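Local coordinates for putative dioxygenase (Nostoc punctiforme, PDB 2PEB), which probably acts as a metal-dependent dioxygenase of the Dopa 4,5-dioxygenase family, binding a zinc ion in this crystal, at residues E8-S22 with E78-D90. Residues are numbered along the deposited sequence; the frame is centred on the assembly and turned at random.
Sequences EIAGFHAHVYFDAAS and EGLDILVHPETGD. With ZN (zinc ion), chain C.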
loop_
_atom_site.group_PDB
_atom_site.type_symbol
_atom_site.label_atom_id
_atom_site.label_comp_id
_atom_site.label_asym_id
_atom_site.label_seq_id
_atom_site.Cartn_x
_atom_site.Cartn_y
_atom_site.Cartn_z
ATOM N N GLU A 8 -8.530 15.449 -4.216
ATOM C CA GLU A 8 -7.707 16.175 -3.307
ATOM C C GLU A 8 -6.287 15.625 -3.268
ATOM O O GLU A 8 -5.471 16.212 -2.584
ATOM C CB GLU A 8 -8.324 16.166 -1.907
ATOM C CG GLU A 8 -7.844 15.061 -0.978
ATOM C CD GLU A 8 -8.602 15.051 0.328
ATOM O OE1 GLU A 8 -9.761 15.532 0.352
ATOM O OE2 GLU A 8 -8.040 14.566 1.330
ATOM N N ILE A 9 -5.989 14.529 -3.986
ATOM C CA ILE A 9 -4.619 13.971 -4.059
ATOM C C ILE A 9 -3.903 14.582 -5.240
ATOM O O ILE A 9 -4.270 14.328 -6.390
ATOM C CB ILE A 9 -4.560 12.439 -4.198
ATOM C CG1 ILE A 9 -5.209 11.745 -2.994
ATOM C CG2 ILE A 9 -3.124 11.956 -4.288
ATOM C CD1 ILE A 9 -5.294 10.198 -3.210
ATOM N N ALA A 10 -2.921 15.431 -4.956
ATOM C CA ALA A 10 -2.136 16.146 -5.992
ATOM C C ALA A 10 -0.948 15.335 -6.510
ATOM O O ALA A 10 -0.319 15.682 -7.543
ATOM C CB ALA A 10 -1.641 17.476 -5.417
ATOM N N GLY A 11 -0.604 14.279 -5.795
ATOM C CA GLY A 11 0.570 13.501 -6.088
ATOM C C GLY A 11 0.879 12.554 -4.997
ATOM O O GLY A 11 0.172 12.487 -3.993
ATOM N N PHE A 12 1.958 11.800 -5.177
ATOM C CA PHE A 12 2.434 10.843 -4.188
ATOM C C PHE A 12 3.921 10.908 -3.981
ATOM O O PHE A 12 4.679 11.315 -4.874
ATOM C CB PHE A 12 2.080 9.389 -4.555
ATOM C CG PHE A 12 0.624 9.158 -4.697
ATOM C CD1 PHE A 12 0.002 9.368 -5.914
ATOM C CD2 PHE A 12 -0.127 8.693 -3.629
ATOM C CE1 PHE A 12 -1.365 9.165 -6.068
ATOM C CE2 PHE A 12 -1.510 8.499 -3.765
ATOM C CZ PHE A 12 -2.120 8.718 -5.007
ATOM N N HIS A 13 4.333 10.540 -2.775
ATOM C CA HIS A 13 5.722 10.196 -2.481
ATOM C C HIS A 13 5.844 8.762 -2.126
ATOM O O HIS A 13 5.019 8.236 -1.401
ATOM C CB HIS A 13 6.187 10.938 -1.248
ATOM C CG HIS A 13 6.513 12.367 -1.470
ATOM N ND1 HIS A 13 7.010 13.163 -0.461
ATOM C CD2 HIS A 13 6.454 13.140 -2.580
ATOM C CE1 HIS A 13 7.220 14.379 -0.945
ATOM N NE2 HIS A 13 6.916 14.387 -2.232
ATOM N N ALA A 14 6.872 8.117 -2.624
ATOM C CA ALA A 14 7.441 6.906 -2.022
ATOM C C ALA A 14 8.731 7.251 -1.258
ATOM O O ALA A 14 9.583 7.969 -1.754
ATOM C CB ALA A 14 7.694 5.903 -3.066
ATOM N N HIS A 15 8.816 6.785 -0.017
ATOM C CA HIS A 15 10.026 6.851 0.823
ATOM C C HIS A 15 10.564 5.416 0.925
ATOM O O HIS A 15 9.897 4.518 1.455
ATOM C CB HIS A 15 9.738 7.522 2.180
ATOM C CG HIS A 15 9.351 8.977 2.037
ATOM N ND1 HIS A 15 10.296 9.987 2.067
ATOM C CD2 HIS A 15 8.159 9.593 1.843
ATOM C CE1 HIS A 15 9.718 11.147 1.863
ATOM N NE2 HIS A 15 8.418 10.953 1.780
ATOM N N VAL A 16 11.732 5.194 0.333
ATOM C CA VAL A 16 12.361 3.882 0.281
ATOM C C VAL A 16 13.421 3.864 1.346
ATOM O O VAL A 16 14.431 4.600 1.273
ATOM C CB VAL A 16 12.968 3.611 -1.116
ATOM C CG1 VAL A 16 13.595 2.225 -1.160
ATOM C CG2 VAL A 16 11.918 3.763 -2.237
ATOM N N TYR A 17 13.167 3.088 2.399
ATOM C CA TYR A 17 14.060 2.973 3.521
ATOM C C TYR A 17 15.154 1.938 3.279
ATOM O O TYR A 17 14.959 0.933 2.576
ATOM C CB TYR A 17 13.274 2.672 4.808
ATOM C CG TYR A 17 12.270 3.755 5.089
ATOM C CD1 TYR A 17 12.649 4.893 5.773
ATOM C CD2 TYR A 17 10.937 3.670 4.638
ATOM C CE1 TYR A 17 11.760 5.932 5.993
ATOM C CE2 TYR A 17 10.018 4.709 4.886
ATOM C CZ TYR A 17 10.453 5.837 5.577
ATOM O OH TYR A 17 9.626 6.899 5.814
ATOM N N PHE A 18 16.305 2.188 3.881
ATOM C CA PHE A 18 17.419 1.256 3.762
ATOM C C PHE A 18 18.401 1.425 4.913
ATOM O O PHE A 18 18.362 2.390 5.664
ATOM C CB PHE A 18 18.141 1.463 2.414
ATOM C CG PHE A 18 18.704 2.838 2.260
ATOM C CD1 PHE A 18 19.967 3.146 2.752
ATOM C CD2 PHE A 18 17.917 3.859 1.707
ATOM C CE1 PHE A 18 20.457 4.417 2.671
ATOM C CE2 PHE A 18 18.408 5.133 1.639
ATOM C CZ PHE A 18 19.664 5.415 2.107
ATOM N N ASP A 19 19.308 0.468 5.030
ATOM C CA ASP A 19 20.471 0.628 5.908
ATOM C C ASP A 19 21.703 0.226 5.112
ATOM O O ASP A 19 21.580 -0.108 3.938
ATOM C CB ASP A 19 20.309 -0.155 7.214
ATOM C CG ASP A 19 20.057 -1.623 7.003
ATOM O OD1 ASP A 19 20.409 -2.171 5.951
ATOM O OD2 ASP A 19 19.494 -2.253 7.918
ATOM N N ALA A 20 22.879 0.258 5.735
ATOM C CA ALA A 20 24.125 -0.134 5.049
ATOM C C ALA A 20 24.001 -1.468 4.331
ATOM O O ALA A 20 24.478 -1.598 3.214
ATOM C CB ALA A 20 25.290 -0.194 6.035
ATOM N N ALA A 21 23.413 -2.469 4.994
ATOM C CA ALA A 21 23.250 -3.819 4.423
ATOM C C ALA A 21 22.418 -3.857 3.155
ATOM O O ALA A 21 22.676 -4.656 2.260
ATOM C CB ALA A 21 22.650 -4.783 5.459
ATOM N N SER A 22 21.405 -3.006 3.084
ATOM C CA SER A 22 20.471 -3.002 1.968
ATOM C C SER A 22 20.680 -1.814 1.030
ATOM O O SER A 22 19.890 -1.616 0.108
ATOM C CB SER A 22 19.033 -2.959 2.484
ATOM O OG SER A 22 18.842 -1.842 3.327
ATOM N N GLU A 78 12.427 -5.902 -3.526
ATOM C CA GLU A 78 13.461 -6.752 -3.009
ATOM C C GLU A 78 13.635 -6.602 -1.498
ATOM O O GLU A 78 14.760 -6.480 -0.993
ATOM C CB GLU A 78 14.773 -6.442 -3.705
ATOM C CG GLU A 78 14.815 -6.856 -5.125
ATOM C CD GLU A 78 16.231 -6.782 -5.658
ATOM O OE1 GLU A 78 17.064 -7.633 -5.248
ATOM O OE2 GLU A 78 16.509 -5.867 -6.468
ATOM N N GLY A 79 12.531 -6.680 -0.774
ATOM C CA GLY A 79 12.568 -6.777 0.656
ATOM C C GLY A 79 12.690 -5.456 1.372
ATOM O O GLY A 79 12.692 -5.443 2.596
ATOM N N LEU A 80 12.789 -4.358 0.627
ATOM C CA LEU A 80 12.860 -3.026 1.248
ATOM C C LEU A 80 11.504 -2.592 1.798
ATOM O O LEU A 80 10.458 -2.938 1.248
ATOM C CB LEU A 80 13.309 -2.001 0.204
ATOM C CG LEU A 80 14.723 -2.220 -0.315
ATOM C CD1 LEU A 80 14.967 -1.234 -1.480
ATOM C CD2 LEU A 80 15.788 -2.063 0.793
ATOM N N ASP A 81 11.520 -1.849 2.896
ATOM C CA ASP A 81 10.277 -1.276 3.404
ATOM C C ASP A 81 10.082 0.079 2.747
ATOM O O ASP A 81 11.057 0.869 2.634
ATOM C CB ASP A 81 10.322 -1.126 4.921
ATOM C CG ASP A 81 10.631 -2.445 5.622
ATOM O OD1 ASP A 81 10.034 -3.472 5.213
ATOM O OD2 ASP A 81 11.474 -2.491 6.556
ATOM N N ILE A 82 8.852 0.348 2.321
ATOM C CA ILE A 82 8.526 1.507 1.522
ATOM C C ILE A 82 7.197 2.079 1.966
ATOM O O ILE A 82 6.169 1.433 1.983
ATOM C CB ILE A 82 8.483 1.177 -0.002
ATOM C CG1 ILE A 82 9.805 0.626 -0.479
ATOM C CG2 ILE A 82 8.192 2.369 -0.842
ATOM C CD1 ILE A 82 9.749 0.177 -1.897
ATOM N N LEU A 83 7.267 3.317 2.415
ATOM C CA LEU A 83 6.124 4.139 2.628
ATOM C C LEU A 83 5.673 4.858 1.373
ATOM O O LEU A 83 6.467 5.518 0.692
ATOM C CB LEU A 83 6.487 5.195 3.658
ATOM C CG LEU A 83 5.427 6.258 3.939
ATOM C CD1 LEU A 83 4.236 5.635 4.681
ATOM C CD2 LEU A 83 5.992 7.421 4.790
ATOM N N VAL A 84 4.404 4.754 1.040
ATOM C CA VAL A 84 3.817 5.594 0.011
ATOM C C VAL A 84 2.699 6.467 0.608
ATOM O O VAL A 84 1.817 5.980 1.254
ATOM C CB VAL A 84 3.264 4.801 -1.200
ATOM C CG1 VAL A 84 2.642 5.784 -2.264
ATOM C CG2 VAL A 84 4.363 3.876 -1.814
ATOM N N HIS A 85 2.784 7.772 0.407
ATOM C CA HIS A 85 1.819 8.688 0.959
ATOM C C HIS A 85 1.376 9.658 -0.115
ATOM O O HIS A 85 2.123 9.970 -1.029
ATOM C CB HIS A 85 2.307 9.378 2.260
ATOM C CG HIS A 85 3.343 10.442 2.064
ATOM N ND1 HIS A 85 3.026 11.687 1.574
ATOM C CD2 HIS A 85 4.677 10.472 2.323
ATOM C CE1 HIS A 85 4.131 12.421 1.483
ATOM N NE2 HIS A 85 5.145 11.714 1.945
ATOM N N PRO A 86 0.126 10.093 -0.024
ATOM C CA PRO A 86 -0.388 11.116 -0.905
ATOM C C PRO A 86 0.056 12.471 -0.446
ATOM O O PRO A 86 0.601 12.611 0.660
ATOM C CB PRO A 86 -1.891 10.958 -0.760
ATOM C CG PRO A 86 -2.044 10.503 0.649
ATOM C CD PRO A 86 -0.918 9.663 0.950
ATOM N N GLU A 87 -0.148 13.435 -1.337
ATOM C CA GLU A 87 0.090 14.831 -1.036
ATOM C C GLU A 87 -1.217 15.544 -1.242
ATOM O O GLU A 87 -1.631 15.752 -2.378
ATOM C CB GLU A 87 1.167 15.392 -1.959
ATOM C CG GLU A 87 2.481 14.741 -1.727
ATOM C CD GLU A 87 3.511 15.135 -2.747
ATOM O OE1 GLU A 87 3.286 14.915 -3.962
ATOM O OE2 GLU A 87 4.567 15.650 -2.331
ATOM N N THR A 88 -1.897 15.883 -0.129
ATOM C CA THR A 88 -3.198 16.488 -0.129
ATOM C C THR A 88 -3.205 17.814 0.620
ATOM O O THR A 88 -4.264 18.434 0.783
ATOM C CB THR A 88 -4.217 15.577 0.575
ATOM O OG1 THR A 88 -3.912 15.544 1.970
ATOM C CG2 THR A 88 -4.168 14.164 -0.003
ATOM N N GLY A 89 -2.030 18.283 1.038
ATOM C CA GLY A 89 -1.926 19.523 1.808
ATOM C C GLY A 89 -2.148 19.349 3.306
ATOM O O GLY A 89 -2.379 20.339 3.997
ATOM N N ASP A 90 -2.125 18.108 3.777
ATOM C CA ASP A 90 -2.278 17.822 5.211
ATOM C C ASP A 90 -1.184 16.869 5.609
ATOM O O ASP A 90 -1.379 15.676 5.586
ATOM C CB ASP A 90 -3.643 17.224 5.489
ATOM C CG ASP A 90 -3.841 16.871 6.965
ATOM O OD1 ASP A 90 -2.838 16.867 7.730
ATOM O OD2 ASP A 90 -5.008 16.568 7.337
HETATM ZN ZN ZN C . 7.182 12.333 1.433
HETATM O O HOH W 1 -6.139 16.691 3.195
HETATM O O HOH W 2 14.065 -1.153 3.947
#
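His13, His15 and His85 converge on one zinc ion from neighbouring antiparallel strands. His13 binds through ND1 at 2.1 Å, whereas His15 and His85 use NE2, at 1.9 and 2.2 Å from the metal; two atoms outside the strands complete the coordination. The His85 ring is fixed behind its metal bond by ND1, which donates an almost straight hydrogen bond to Pro86 O (2.8 Å, 171°), in the plane of the imidazole but above that of the carbonyl. His13 CB makes a CH-pi contact over one face of the His85 ring, while His15 meets it rim to rim, NE2 lying at the edge. With CG between the backbone N and carbonyl carbon (chi1 74°), the His85 ring leans toward strand 11-18 and the zinc.

Backbone bonds in both directions between His13 and His85, and between His15 and Leu83, bring the three ligands onto one face of the five-stranded antiparallel sheet, in which strands 11-18 and 82-87 are central neighbours. The pairing continues from Tyr17 N to Asp81 O (3.1 Å), and a water joins Tyr17 O to Asp81 N.

The Tyr17 ring presents its edge to Leu83, CE2 lying 3.8 Å from CB, and its hydroxyl reaches His52 by a hydrogen bond. A leucine in its place would probably leave His52 ND1 without this partner and the flank of Leu83 less well covered. On the face of the sheet away from the histidines, Phe12 CE2 packs against Pro86 CB, and Leu80 CD1, reaching in from the loop before strand 82-87, meets Val16 CG1 at 3.7 Å. Met74 of the second subunit packs on both Phe12 and Pro86, while helix 23-36 lies against Leu80.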